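Local coordinates for penicillin-binding protein 2B (Streptococcus pneumoniae, PDB 2WAD) that probably forms the peptide cross-links between neighbouring glycan strands of cell-wall peptidoglycan, as a penicillin-binding transpeptidase of the elongation machinery, at residues 344-348 with 525-530; 383-389 with 517-523; 630-635 with 648-654. All coordinates share one frame; numbering follows the deposited sequence.

Contact 1 (344-348 with 525-530)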
loop_
_atom_site.group_PDB
_atom_site.type_symbol
_atom_site.label_atom_id
_atom_site.label_comp_id
_atom_site.label_asym_id
_atom_site.label_seq_id
_atom_site.Cartn_x
_atom_site.Cartn_y
_atom_site.Cartn_z
ATOM N N TYR A 344 9.885 6.060 -11.833
ATOM C CA TYR A 344 8.776 6.168 -10.885
ATOM C C TYR A 344 8.420 7.645 -10.705
ATOM O O TYR A 344 9.305 8.493 -10.752
ATOM C CB TYR A 344 9.187 5.544 -9.526
ATOM C CG TYR A 344 9.424 4.057 -9.676
ATOM C CD1 TYR A 344 8.400 3.138 -9.443
ATOM C CD2 TYR A 344 10.645 3.581 -10.125
ATOM C CE1 TYR A 344 8.590 1.780 -9.632
ATOM C CE2 TYR A 344 10.842 2.216 -10.340
ATOM C CZ TYR A 344 9.809 1.327 -10.098
ATOM O OH TYR A 344 10.000 -0.017 -10.317
ATOM N N ALA A 345 7.139 7.941 -10.499
ATOM C CA ALA A 345 6.653 9.293 -10.308
ATOM C C ALA A 345 5.488 9.216 -9.349
ATOM O O ALA A 345 4.664 8.321 -9.464
ATOM C CB ALA A 345 6.177 9.917 -11.620
ATOM N N VAL A 346 5.419 10.172 -8.432
ATOM C CA VAL A 346 4.314 10.286 -7.492
ATOM C C VAL A 346 3.986 11.771 -7.495
ATOM O O VAL A 346 4.877 12.620 -7.370
ATOM C CB VAL A 346 4.719 9.878 -6.023
ATOM C CG1 VAL A 346 3.614 10.264 -5.018
ATOM C CG2 VAL A 346 4.975 8.392 -5.903
ATOM N N ALA A 347 2.712 12.073 -7.694
ATOM C CA ALA A 347 2.220 13.442 -7.631
ATOM C C ALA A 347 1.275 13.553 -6.442
ATOM O O ALA A 347 0.389 12.701 -6.273
ATOM C CB ALA A 347 1.424 13.773 -8.941
ATOM N N LEU A 348 1.410 14.631 -5.674
ATOM C CA LEU A 348 0.553 14.875 -4.501
ATOM C C LEU A 348 -0.029 16.291 -4.522
ATOM O O LEU A 348 0.602 17.206 -5.058
ATOM C CB LEU A 348 1.390 14.762 -3.219
ATOM C CG LEU A 348 2.166 13.476 -2.918
ATOM C CD1 LEU A 348 2.939 13.589 -1.595
ATOM C CD2 LEU A 348 1.246 12.275 -2.881
ATOM N N PRO A 525 9.996 6.682 -3.739
ATOM C CA PRO A 525 9.465 7.823 -4.488
ATOM C C PRO A 525 8.368 8.555 -3.700
ATOM O O PRO A 525 8.246 9.767 -3.838
ATOM C CB PRO A 525 8.947 7.186 -5.795
ATOM C CG PRO A 525 9.779 5.926 -5.967
ATOM C CD PRO A 525 10.098 5.447 -4.547
ATOM N N MET A 526 7.580 7.852 -2.876
ATOM C CA MET A 526 6.570 8.497 -2.048
ATOM C C MET A 526 7.208 9.449 -1.035
ATOM O O MET A 526 6.725 10.574 -0.847
ATOM C CB MET A 526 5.650 7.447 -1.393
ATOM C CG MET A 526 4.510 7.988 -0.545
ATOM S SD MET A 526 3.270 8.859 -1.552
ATOM C CE MET A 526 2.721 7.516 -2.596
ATOM N N GLN A 527 8.298 9.024 -0.397
ATOM C CA GLN A 527 9.046 9.892 0.536
ATOM C C GLN A 527 9.555 11.161 -0.169
ATOM O O GLN A 527 9.510 12.275 0.396
ATOM C CB GLN A 527 10.220 9.129 1.174
ATOM C CG GLN A 527 9.816 8.025 2.198
ATOM C CD GLN A 527 11.010 7.253 2.728
ATOM O OE1 GLN A 527 11.773 6.697 1.958
ATOM N NE2 GLN A 527 11.176 7.206 4.045
ATOM N N LEU A 528 10.072 10.988 -1.388
ATOM C CA LEU A 528 10.603 12.144 -2.148
ATOM C C LEU A 528 9.482 13.084 -2.611
ATOM O O LEU A 528 9.690 14.285 -2.639
ATOM C CB LEU A 528 11.500 11.697 -3.326
ATOM C CG LEU A 528 12.807 11.036 -2.850
ATOM C CD1 LEU A 528 13.405 10.125 -3.941
ATOM C CD2 LEU A 528 13.796 12.125 -2.526
ATOM N N ALA A 529 8.288 12.561 -2.920
ATOM C CA ALA A 529 7.149 13.451 -3.129
ATOM C C ALA A 529 6.715 14.208 -1.872
ATOM O O ALA A 529 6.352 15.376 -1.947
ATOM C CB ALA A 529 5.955 12.732 -3.746
ATOM N N GLN A 530 6.679 13.535 -0.727
ATOM C CA GLN A 530 6.208 14.184 0.506
ATOM C C GLN A 530 7.206 15.287 0.855
ATOM O O GLN A 530 6.831 16.317 1.386
ATOM C CB GLN A 530 6.170 13.196 1.687
ATOM C CG GLN A 530 5.629 13.802 3.015
ATOM C CD GLN A 530 5.462 12.727 4.080
ATOM O OE1 GLN A 530 6.398 11.962 4.351
ATOM N NE2 GLN A 530 4.252 12.596 4.623
#
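Strand 344-348 and the first turn and a half of helix 525-536 run in roughly the same direction, their axes 7.8 Å apart at closest and crossing at -38°. Val346 and Ala529 bring their CA atoms nearest, and no hydrogen bond links the two segments. Tyr344, Val346 and Leu348, alternate residues of the strand, turn their CB atoms to the helix. At the start, Tyr344 CB meets Pro525 CG at 3.6 Å, while the ring leads away and its hydroxyl bonds to Asp373. Val346 puts its two methyls on different parts of the first turn. Val346 CG1, opposite the backbone N (chi1 169°), presses on Ala529 CB at 3.6 Å and lies 3.8 Å from Met526 SD; Val346 CG2 faces the backbone where Pro525 joins Met526. This is the central packing of a penicilloyl-serine transferase domain, a helix laid on the antiparallel sheet, with Ala529 also touching Ala648 of the next strand. Met526 bends at chi2 and chi3, which carries its sulfur and CE across Val346 at about a right angle. Further along, Leu348 CD1 settles on Ala529 CB at 3.8 Å, and Leu348 CD2 faces Met526 SD at 4.2 Å.

Contact 2 (383-389 with 517-523); sequences VPGSVVK and FGQFDNY
Ser386 OG is gripped from several directions: Lys389 NZ donates to it over 2.8 Å, water 1 lies 3.2 Å away, and Ser443 OG outside the two segments is a further partner. The same water donates to Phe517 O at 2.9 Å, tying the serine hydroxyl to segment 517-523. Ser386 is assigned as the nucleophile that forms the acyl-ester intermediate, and with Lys389 it fits the SxxK motif of penicillin-binding proteins. The lysine chain is extended beyond CG; its CE passes 3.7 Å from Phe517 CB, the two side chains lying alongside each other, while NZ also bonds to Asn445. Directly between the backbones, Gly385 N donates to Gly518 O at 2.9 Å, with a bent N-H...O angle of 138°. Gly518, at positive phi, closes a Schellman motif at the end of helix 509-515. Its CA packs close against the other loop, with Val388 CG2 3.7 Å from Gly518 CA. Pro384 CG approaches the Tyr523 ring obliquely, 3.6 Å from CD2, whereas Val388 CG1 comes to that ring's edge. Segment 383-389 leads into helix 389-398, and segment 517-523 bridges helices 509-515 and 525-536, with Phe517 leaning on helix 445-455 and Phe520 and Tyr523 touching helix 471-484.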
loop_
_atom_site.group_PDB
_atom_site.type_symbol
_atom_site.label_atom_id
_atom_site.label_comp_id
_atom_site.label_asym_id
_atom_site.label_seq_id
_atom_site.Cartn_x
_atom_site.Cartn_y
_atom_site.Cartn_z
ATOM N N VAL A 383 18.898 5.865 -4.435
ATOM C CA VAL A 383 19.730 7.000 -4.061
ATOM C C VAL A 383 19.059 8.240 -4.623
ATOM O O VAL A 383 18.665 8.272 -5.773
ATOM C CB VAL A 383 21.224 6.933 -4.494
ATOM C CG1 VAL A 383 21.826 5.538 -4.422
ATOM C CG2 VAL A 383 21.470 7.600 -5.819
ATOM N N PRO A 384 18.871 9.260 -3.788
ATOM C CA PRO A 384 18.022 10.373 -4.206
ATOM C C PRO A 384 18.791 11.465 -4.949
ATOM O O PRO A 384 18.193 12.195 -5.724
ATOM C CB PRO A 384 17.475 10.882 -2.883
ATOM C CG PRO A 384 18.608 10.585 -1.898
ATOM C CD PRO A 384 19.248 9.320 -2.368
ATOM N N GLY A 385 20.102 11.540 -4.746
ATOM C CA GLY A 385 20.944 12.554 -5.362
ATOM C C GLY A 385 20.596 13.964 -4.907
ATOM O O GLY A 385 20.048 14.158 -3.809
ATOM N N SER A 386 20.861 14.940 -5.775
ATOM C CA SER A 386 20.903 16.356 -5.417
ATOM C C SER A 386 19.564 17.003 -5.071
ATOM O O SER A 386 19.511 18.162 -4.662
ATOM C CB SER A 386 21.571 17.151 -6.551
ATOM O OG SER A 386 22.988 17.156 -6.419
ATOM N N VAL A 387 18.470 16.305 -5.317
ATOM C CA VAL A 387 17.171 16.843 -4.934
ATOM C C VAL A 387 17.148 17.221 -3.449
ATOM O O VAL A 387 16.529 18.198 -3.086
ATOM C CB VAL A 387 16.018 15.910 -5.299
ATOM C CG1 VAL A 387 15.942 15.775 -6.823
ATOM C CG2 VAL A 387 16.202 14.522 -4.641
ATOM N N VAL A 388 17.873 16.496 -2.610
ATOM C CA VAL A 388 17.753 16.633 -1.171
ATOM C C VAL A 388 18.501 17.824 -0.583
ATOM O O VAL A 388 18.465 18.007 0.624
ATOM C CB VAL A 388 18.251 15.378 -0.405
ATOM C CG1 VAL A 388 17.532 14.090 -0.871
ATOM C CG2 VAL A 388 19.765 15.285 -0.455
ATOM N N LYS A 389 19.147 18.649 -1.407
ATOM C CA LYS A 389 20.022 19.675 -0.880
ATOM C C LYS A 389 19.342 20.729 -0.001
ATOM O O LYS A 389 19.955 21.292 0.910
ATOM C CB LYS A 389 20.879 20.272 -2.000
ATOM C CG LYS A 389 21.952 19.299 -2.449
ATOM C CD LYS A 389 22.759 19.806 -3.642
ATOM C CE LYS A 389 23.833 18.780 -3.983
ATOM N NZ LYS A 389 24.682 19.061 -5.181
ATOM N N PHE A 517 24.690 15.287 0.353
ATOM C CA PHE A 517 24.293 15.619 -1.007
ATOM C C PHE A 517 23.596 14.426 -1.665
ATOM O O PHE A 517 23.559 14.291 -2.886
ATOM C CB PHE A 517 25.460 16.235 -1.827
ATOM C CG PHE A 517 26.728 15.392 -1.892
ATOM C CD1 PHE A 517 27.780 15.628 -1.008
ATOM C CD2 PHE A 517 26.906 14.430 -2.873
ATOM C CE1 PHE A 517 28.965 14.899 -1.058
ATOM C CE2 PHE A 517 28.099 13.668 -2.945
ATOM C CZ PHE A 517 29.132 13.898 -2.023
ATOM N N GLY A 518 23.027 13.551 -0.836
ATOM C CA GLY A 518 22.090 12.548 -1.303
ATOM C C GLY A 518 22.725 11.348 -1.986
ATOM O O GLY A 518 22.141 10.765 -2.907
ATOM N N GLN A 519 23.903 10.956 -1.511
ATOM C CA GLN A 519 24.555 9.750 -1.998
ATOM C C GLN A 519 24.811 8.767 -0.857
ATOM O O GLN A 519 25.844 8.136 -0.824
ATOM C CB GLN A 519 25.867 10.057 -2.726
ATOM C CG GLN A 519 25.751 10.946 -3.969
ATOM C CD GLN A 519 25.040 10.279 -5.134
ATOM O OE1 GLN A 519 24.233 10.905 -5.829
ATOM N NE2 GLN A 519 25.354 9.013 -5.376
ATOM N N PHE A 520 23.886 8.593 0.079
ATOM C CA PHE A 520 24.091 7.525 1.072
ATOM C C PHE A 520 22.749 6.876 1.382
ATOM O O PHE A 520 22.436 5.832 0.815
ATOM C CB PHE A 520 24.865 7.994 2.330
ATOM C CG PHE A 520 25.259 6.870 3.263
ATOM C CD1 PHE A 520 26.039 5.820 2.811
ATOM C CD2 PHE A 520 24.811 6.835 4.573
ATOM C CE1 PHE A 520 26.385 4.760 3.652
ATOM C CE2 PHE A 520 25.158 5.786 5.425
ATOM C CZ PHE A 520 25.933 4.735 4.956
ATOM N N ASP A 521 21.907 7.489 2.209
ATOM C CA ASP A 521 20.628 6.831 2.506
ATOM C C ASP A 521 19.798 6.779 1.209
ATOM O O ASP A 521 19.844 7.745 0.438
ATOM C CB ASP A 521 19.868 7.626 3.576
ATOM C CG ASP A 521 20.537 7.575 4.936
ATOM O OD1 ASP A 521 21.430 6.732 5.117
ATOM O OD2 ASP A 521 20.187 8.369 5.831
ATOM N N ASN A 522 19.058 5.686 0.988
ATOM C CA ASN A 522 18.084 5.491 -0.100
ATOM C C ASN A 522 16.633 5.708 0.366
ATOM O O ASN A 522 16.253 5.238 1.443
ATOM C CB ASN A 522 18.116 4.038 -0.626
ATOM C CG ASN A 522 19.392 3.683 -1.411
ATOM O OD1 ASN A 522 19.332 3.022 -2.456
ATOM N ND2 ASN A 522 20.549 4.098 -0.906
ATOM N N TYR A 523 15.814 6.352 -0.469
ATOM C CA TYR A 523 14.445 6.706 -0.139
ATOM C C TYR A 523 13.479 6.200 -1.214
ATOM O O TYR A 523 13.897 5.939 -2.354
ATOM C CB TYR A 523 14.343 8.232 -0.055
ATOM C CG TYR A 523 15.305 8.892 0.915
ATOM C CD1 TYR A 523 15.479 8.414 2.227
ATOM C CD2 TYR A 523 16.057 9.972 0.521
ATOM C CE1 TYR A 523 16.352 9.027 3.118
ATOM C CE2 TYR A 523 16.948 10.575 1.384
ATOM C CZ TYR A 523 17.068 10.126 2.684
ATOM O OH TYR A 523 17.969 10.774 3.507
HETATM O O HOH W 1 24.414 14.405 -5.648
#

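Contact 3 (630-635 with 648-654); sequences TNTNAV and AVVFPHN. With ZN (zinc ion), chain E.
Asn631 and Asn633 turn their amides across to segment 648-654 as extra peptide groups, alternating with the Thr632 N to Phe651 O bond beyond the regular strands. Asn633 OD1 accepts from Phe651 N at 2.9 Å, the donor nitrogen tilted 17° from the amide plane. At Asn631 the geometry differs: His653 N approaches OD1 at 3.1 Å from above the amide plane, though the N-H points almost straight at the oxygen (167°). That same OD1 sits over the centre of the His653 imidazole face, while the amide crosses Pro652 obliquely. His653, with CG anti to its own carbonyl carbon (chi1 -55°), carries NE2 to 2.0 Å from a zinc ion that also holds two waters. Thr632 and Phe651 lie side by side; Thr632 CG2 packs on Asn654 CB at 3.4 Å, and Asn654 ND2, bonded to Glu331, stands over one face of the Phe651 ring, toward its rim. Beyond, Ala634 and Val649 form a hydrogen-bonded antiparallel pair, Val635 and Ala648 the next, non-hydrogen-bonded one. Because Asn633 ND2 is given to Pro384 O, two residues before Ser386, both ends of this amide have backbone partners, which should fix its rotation and couple hairpin to catalytic loop.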
loop_
_atom_site.group_PDB
_atom_site.type_symbol
_atom_site.label_atom_id
_atom_site.label_comp_id
_atom_site.label_asym_id
_atom_site.label_seq_id
_atom_site.Cartn_x
_atom_site.Cartn_y
_atom_site.Cartn_z
ATOM N N THR A 630 24.308 7.036 -13.186
ATOM C CA THR A 630 23.941 7.859 -12.039
ATOM C C THR A 630 22.498 8.355 -12.157
ATOM O O THR A 630 21.868 8.194 -13.202
ATOM C CB THR A 630 24.882 9.067 -11.917
ATOM O OG1 THR A 630 24.802 9.868 -13.107
ATOM C CG2 THR A 630 26.319 8.596 -11.678
ATOM N N ASN A 631 21.973 8.976 -11.101
ATOM C CA ASN A 631 20.544 9.316 -11.053
ATOM C C ASN A 631 20.145 10.655 -11.721
ATOM O O ASN A 631 20.827 11.683 -11.556
ATOM C CB ASN A 631 19.971 9.075 -9.640
ATOM C CG ASN A 631 20.064 7.593 -9.209
ATOM O OD1 ASN A 631 20.857 6.825 -9.775
ATOM N ND2 ASN A 631 19.221 7.173 -8.252
ATOM N N THR A 632 19.070 10.611 -12.522
ATOM C CA THR A 632 18.411 11.801 -13.089
ATOM C C THR A 632 17.088 12.198 -12.387
ATOM O O THR A 632 16.040 12.382 -13.010
ATOM C CB THR A 632 18.298 11.712 -14.638
ATOM O OG1 THR A 632 17.077 11.087 -15.053
ATOM C CG2 THR A 632 19.436 10.894 -15.191
ATOM N N ASN A 633 17.128 12.356 -11.070
ATOM C CA ASN A 633 15.886 12.543 -10.314
ATOM C C ASN A 633 15.456 14.008 -10.340
ATOM O O ASN A 633 16.259 14.884 -10.635
ATOM C CB ASN A 633 16.118 12.094 -8.864
ATOM C CG ASN A 633 16.532 10.629 -8.755
ATOM O OD1 ASN A 633 16.225 9.789 -9.625
ATOM N ND2 ASN A 633 17.262 10.322 -7.690
ATOM N N ALA A 634 14.202 14.302 -10.007
ATOM C CA ALA A 634 13.753 15.697 -10.004
ATOM C C ALA A 634 12.553 15.813 -9.066
ATOM O O ALA A 634 11.764 14.891 -8.974
ATOM C CB ALA A 634 13.347 16.140 -11.429
ATOM N N VAL A 635 12.424 16.947 -8.382
ATOM C CA VAL A 635 11.220 17.273 -7.617
ATOM C C VAL A 635 10.753 18.671 -8.054
ATOM O O VAL A 635 11.569 19.496 -8.438
ATOM C CB VAL A 635 11.486 17.235 -6.075
ATOM C CG1 VAL A 635 11.886 15.846 -5.621
ATOM C CG2 VAL A 635 12.572 18.227 -5.662
ATOM N N ALA A 648 7.480 14.111 -7.574
ATOM C CA ALA A 648 8.810 13.539 -7.534
ATOM C C ALA A 648 8.979 12.556 -8.664
ATOM O O ALA A 648 8.130 11.696 -8.896
ATOM C CB ALA A 648 9.061 12.773 -6.227
ATOM N N VAL A 649 10.143 12.617 -9.291
ATOM C CA VAL A 649 10.422 11.725 -10.402
ATOM C C VAL A 649 11.745 11.075 -10.088
ATOM O O VAL A 649 12.703 11.764 -9.752
ATOM C CB VAL A 649 10.493 12.470 -11.770
ATOM C CG1 VAL A 649 11.042 11.501 -12.840
ATOM C CG2 VAL A 649 9.101 13.015 -12.148
ATOM N N VAL A 650 11.770 9.751 -10.162
ATOM C CA VAL A 650 12.947 8.999 -9.748
ATOM C C VAL A 650 13.318 8.115 -10.928
ATOM O O VAL A 650 12.540 7.264 -11.340
ATOM C CB VAL A 650 12.657 8.136 -8.481
ATOM C CG1 VAL A 650 13.869 7.293 -8.124
ATOM C CG2 VAL A 650 12.249 9.062 -7.285
ATOM N N PHE A 651 14.495 8.345 -11.493
ATOM C CA PHE A 651 14.911 7.654 -12.711
ATOM C C PHE A 651 16.357 7.261 -12.493
ATOM O O PHE A 651 17.262 8.010 -12.849
ATOM C CB PHE A 651 14.837 8.622 -13.905
ATOM C CG PHE A 651 14.820 7.932 -15.256
ATOM C CD1 PHE A 651 15.586 6.812 -15.479
ATOM C CD2 PHE A 651 14.037 8.423 -16.301
ATOM C CE1 PHE A 651 15.579 6.161 -16.708
ATOM C CE2 PHE A 651 14.019 7.785 -17.545
ATOM C CZ PHE A 651 14.802 6.652 -17.748
ATOM N N PRO A 652 16.586 6.095 -11.885
ATOM C CA PRO A 652 17.930 5.741 -11.439
ATOM C C PRO A 652 18.851 5.203 -12.550
ATOM O O PRO A 652 18.394 4.620 -13.519
ATOM C CB PRO A 652 17.667 4.651 -10.399
ATOM C CG PRO A 652 16.310 4.100 -10.745
ATOM C CD PRO A 652 15.549 5.142 -11.437
ATOM N N HIS A 653 20.149 5.419 -12.396
ATOM C CA HIS A 653 21.188 4.891 -13.271
ATOM C C HIS A 653 20.954 5.148 -14.753
ATOM O O HIS A 653 21.095 4.258 -15.582
ATOM C CB HIS A 653 21.453 3.418 -12.954
ATOM C CG HIS A 653 21.797 3.188 -11.515
ATOM N ND1 HIS A 653 22.942 3.704 -10.946
ATOM C CD2 HIS A 653 21.142 2.536 -10.524
ATOM C CE1 HIS A 653 22.987 3.370 -9.666
ATOM N NE2 HIS A 653 21.898 2.682 -9.378
ATOM N N ASN A 654 20.572 6.378 -15.073
ATOM C CA ASN A 654 20.483 6.855 -16.443
ATOM C C ASN A 654 21.814 7.543 -16.738
ATOM O O ASN A 654 22.198 8.477 -16.039
ATOM C CB ASN A 654 19.286 7.809 -16.619
ATOM C CG ASN A 654 19.065 8.237 -18.074
ATOM O OD1 ASN A 654 20.018 8.582 -18.777
ATOM N ND2 ASN A 654 17.811 8.192 -18.535
HETATM ZN ZN ZN E . 21.013 2.402 -7.598
HETATM O O HOH W 2 20.022 0.402 -7.798
HETATM O O HOH W 3 19.460 3.823 -6.957
#

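From the N-terminal side, strand 344-348 comes first and waits 177 residues for helix 525-536 to close contact 1. Inside that long loop sits contact 2, where 383-389 is met by 517-523 just before the helix begins, so the two are nested. Contact 3 follows in series, closing the short hairpin of strands 634-638 and 645-650. Strand 645-650 pairs directly with strand 342-348, which puts contacts 1 and 3 on one sheet. Leu528 of the helix in contact 1 touches Pro384 and Val387 of contact 2, while Val387 also packs against Ala634 of contact 3. Sheet, central helix and active-site loop are thereby joined in one transpeptidase domain.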